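Local coordinates for periplasmic solute binding protein (Candidatus liberibacter, PDB 4CL2) that probably captures divalent metal ions such as manganese or zinc in the periplasm, as the solute-binding component of an uptake system, at residues V6-F11 against D55-N60. Residues are numbered along the deposited sequence; the frame is centred on the assembly and turned at random.
Sequences VVLSSF and DLILCN
Asn60 OD1 meets the Phe11 ring at its edge, near the ring plane, 4.3 Å from CE1; Ser10 OG, from Phe11's own segment, lies at the edge too, while the ring of Trp108 packs against that of Phe11 at about 55°. A second flat group, the Asp55 carboxylate, sits at the far end, where its OD2 accepts the backbone N-H of Val6 through the anti lone pair (N to OD2 2.8 Å), while OD1 forms a salt bridge with Lys76 NZ. Its CG stands anti to the carbonyl carbon (chi1 -63°), which turns the acid back to Val6, and Asp55 N returns a bond to Val6 O; Asp55 therefore binds both backbone polar atoms of Val6.

Between these ends, strands 6-9 and 56-59 run parallel at the centre of a four-stranded sheet of order 2-1-3-4. Leu8 bonds through N to Leu56 O and through O to Leu58 N, the latter nearly straight at 171°, and Ser10 N closes on Leu58 O (2.9 Å). On one face Val7 CG1 touches Leu58 CD1 (3.6 Å) and Leu56 CD2 (4.0 Å); helix 111-128 covers Val7 and Leu56, helix 12-22 Leu58. Leu8 and Ile57 point to the other face.

Past the strands, Glu65 OE2 hydrogen-bonds both Ser10 OG and Asn60 N, bridging the segments; Tyr117 OH separately bonds Asn60 OD1. The Phe11 and Asn60 side chains lie about 6 Å and about 7 Å from those of the manganese ligands Asp247 and His106, respectively, so these bonds probably help fix the surroundings of the metal site.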
ATOM      1  N   VAL A   6     -19.165  10.396   9.478  1.00 18.60           N
ATOM      2  CA  VAL A   6     -18.616   9.044   9.405  1.00 16.93           C
ATOM      3  C   VAL A   6     -17.909   8.936   8.046  1.00 16.88           C
ATOM      4  O   VAL A   6     -18.459   9.300   7.013  1.00 15.50           O
ATOM      5  CB  VAL A   6     -19.748   7.973   9.508  1.00 17.13           C
ATOM      6  CG1 VAL A   6     -19.180   6.549   9.362  1.00 17.44           C
ATOM      7  CG2 VAL A   6     -20.444   8.046  10.828  1.00 19.34           C
ATOM      8  N   VAL A   7     -16.665   8.541   8.072  1.00 16.28           N
ATOM      9  CA  VAL A   7     -15.819   8.434   6.853  1.00 15.10           C
ATOM     10  C   VAL A   7     -15.353   6.962   6.791  1.00 15.07           C
ATOM     11  O   VAL A   7     -14.635   6.466   7.685  1.00 15.74           O
ATOM     12  CB  VAL A   7     -14.608   9.364   6.931  1.00 14.49           C
ATOM     13  CG1 VAL A   7     -13.741   9.171   5.712  1.00 14.96           C
ATOM     14  CG2 VAL A   7     -15.070  10.802   7.059  1.00 16.18           C
ATOM     15  N   LEU A   8     -15.814   6.284   5.747  1.00 13.84           N
ATOM     16  CA  LEU A   8     -15.527   4.864   5.476  1.00 14.06           C
ATOM     17  C   LEU A   8     -14.334   4.758   4.516  1.00 13.93           C
ATOM     18  O   LEU A   8     -14.358   5.237   3.394  1.00 13.98           O
ATOM     19  CB  LEU A   8     -16.761   4.147   4.937  1.00 14.40           C
ATOM     20  CG  LEU A   8     -16.476   2.703   4.526  1.00 15.18           C
ATOM     21  CD1 LEU A   8     -16.135   1.815   5.725  1.00 15.35           C
ATOM     22  CD2 LEU A   8     -17.744   2.188   3.781  1.00 15.92           C
ATOM     23  N   SER A   9     -13.268   4.113   4.977  0.50 12.48           N
ATOM     24  CA  SER A   9     -12.086   3.789   4.139  0.50 12.18           C
ATOM     25  C   SER A   9     -12.222   2.340   3.610  0.50 13.38           C
ATOM     26  O   SER A   9     -12.777   1.459   4.268  0.50 13.61           O
ATOM     27  CB  SER A   9     -10.796   3.946   4.949  0.50 12.33           C
ATOM     28  OG  SER A   9     -10.579   5.275   5.410  0.50 10.30           O
ATOM     29  N   SER A  10     -11.757   2.114   2.391  1.00 13.39           N
ATOM     30  CA  SER A  10     -11.910   0.811   1.758  1.00 11.78           C
ATOM     31  C   SER A  10     -11.086  -0.274   2.491  1.00 13.40           C
ATOM     32  O   SER A  10     -11.526  -1.416   2.518  1.00 14.73           O
ATOM     33  CB  SER A  10     -11.599   0.869   0.281  1.00 13.35           C
ATOM     34  OG  SER A  10     -10.223   1.200   0.062  1.00 13.95           O
ATOM     35  N   PHE A  11      -9.900   0.051   2.941  1.00 14.27           N
ATOM     36  CA  PHE A  11      -9.075  -0.939   3.632  1.00 14.35           C
ATOM     37  C   PHE A  11      -8.144  -0.312   4.634  1.00 14.17           C
ATOM     38  O   PHE A  11      -8.099   0.918   4.839  1.00 14.39           O
ATOM     39  CB  PHE A  11      -8.336  -1.858   2.607  1.00 14.88           C
ATOM     40  CG  PHE A  11      -7.040  -1.270   2.030  1.00 16.47           C
ATOM     41  CD1 PHE A  11      -7.022  -0.132   1.239  1.00 15.75           C
ATOM     42  CD2 PHE A  11      -5.842  -1.926   2.273  1.00 15.83           C
ATOM     43  CE1 PHE A  11      -5.833   0.344   0.683  1.00 17.48           C
ATOM     44  CE2 PHE A  11      -4.642  -1.446   1.733  1.00 15.98           C
ATOM     45  CZ  PHE A  11      -4.646  -0.318   0.929  1.00 15.13           C
ATOM     46  N   ASP A  55     -20.687   9.165   5.383  1.00 17.34           N
ATOM     47  CA  ASP A  55     -20.845  10.476   4.772  1.00 17.82           C
ATOM     48  C   ASP A  55     -19.836  10.731   3.644  1.00 15.95           C
ATOM     49  O   ASP A  55     -19.961  11.713   2.925  1.00 16.72           O
ATOM     50  CB  ASP A  55     -20.717  11.548   5.903  1.00 19.57           C
ATOM     51  CG  ASP A  55     -21.797  11.412   6.907  1.00 20.91           C
ATOM     52  OD1 ASP A  55     -22.987  11.484   6.517  1.00 20.01           O
ATOM     53  OD2 ASP A  55     -21.511  11.193   8.079  1.00 18.68           O
ATOM     54  N   LEU A  56     -18.814   9.894   3.544  1.00 15.68           N
ATOM     55  CA  LEU A  56     -17.675  10.027   2.609  1.00 14.94           C
ATOM     56  C   LEU A  56     -17.086   8.633   2.524  1.00 14.58           C
ATOM     57  O   LEU A  56     -16.952   7.967   3.611  1.00 15.48           O
ATOM     58  CB  LEU A  56     -16.665  11.028   3.156  1.00 14.63           C
ATOM     59  CG  LEU A  56     -15.405  11.251   2.355  1.00 16.94           C
ATOM     60  CD1 LEU A  56     -15.720  11.798   1.001  1.00 21.68           C
ATOM     61  CD2 LEU A  56     -14.494  12.181   3.142  1.00 15.59           C
ATOM     62  N   ILE A  57     -16.767   8.179   1.310  1.00 14.45           N
ATOM     63  CA  ILE A  57     -16.121   6.875   1.111  1.00 14.43           C
ATOM     64  C   ILE A  57     -14.771   7.123   0.445  1.00 13.78           C
ATOM     65  O   ILE A  57     -14.704   7.781  -0.580  1.00 16.17           O
ATOM     66  CB  ILE A  57     -16.985   5.931   0.299  1.00 16.10           C
ATOM     67  CG1 ILE A  57     -18.298   5.680   1.031  1.00 16.00           C
ATOM     68  CG2 ILE A  57     -16.237   4.634   0.057  1.00 17.53           C
ATOM     69  CD1 ILE A  57     -19.290   4.825   0.267  1.00 18.29           C
ATOM     70  N   LEU A  58     -13.707   6.639   1.086  1.00 13.46           N
ATOM     71  CA  LEU A  58     -12.351   6.840   0.588  1.00 14.16           C
ATOM     72  C   LEU A  58     -11.800   5.514   0.024  1.00 13.34           C
ATOM     73  O   LEU A  58     -11.649   4.523   0.743  1.00 16.64           O
ATOM     74  CB  LEU A  58     -11.466   7.324   1.700  1.00 14.16           C
ATOM     75  CG  LEU A  58     -11.838   8.620   2.399  1.00 18.17           C
ATOM     76  CD1 LEU A  58     -10.840   8.856   3.554  1.00 17.49           C
ATOM     77  CD2 LEU A  58     -11.854   9.773   1.381  1.00 18.47           C
ATOM     78  N   CYS A  59     -11.574   5.511  -1.277  1.00 14.64           N
ATOM     79  CA  CYS A  59     -11.082   4.314  -2.009  1.00 13.75           C
ATOM     80  C   CYS A  59      -9.645   4.584  -2.479  1.00 15.15           C
ATOM     81  O   CYS A  59      -9.266   5.717  -2.755  1.00 13.34           O
ATOM     82  CB  CYS A  59     -11.939   4.010  -3.238  1.00 15.86           C
ATOM     83  SG  CYS A  59     -13.548   3.287  -2.744  1.00 19.09           S
ATOM     84  N   ASN A  60      -8.912   3.499  -2.685  1.00 14.52           N
ATOM     85  CA  ASN A  60      -7.613   3.538  -3.319  1.00 13.93           C
ATOM     86  C   ASN A  60      -7.668   3.849  -4.775  1.00 15.76           C
ATOM     87  O   ASN A  60      -6.791   4.587  -5.321  1.00 17.09           O
ATOM     88  CB  ASN A  60      -6.950   2.162  -3.211  1.00 12.97           C
ATOM     89  CG  ASN A  60      -5.437   2.244  -3.475  1.00 13.98           C
ATOM     90  OD1 ASN A  60      -4.687   2.743  -2.635  1.00 15.72           O
ATOM     91  ND2 ASN A  60      -5.017   1.687  -4.595  1.00 14.88           N
TER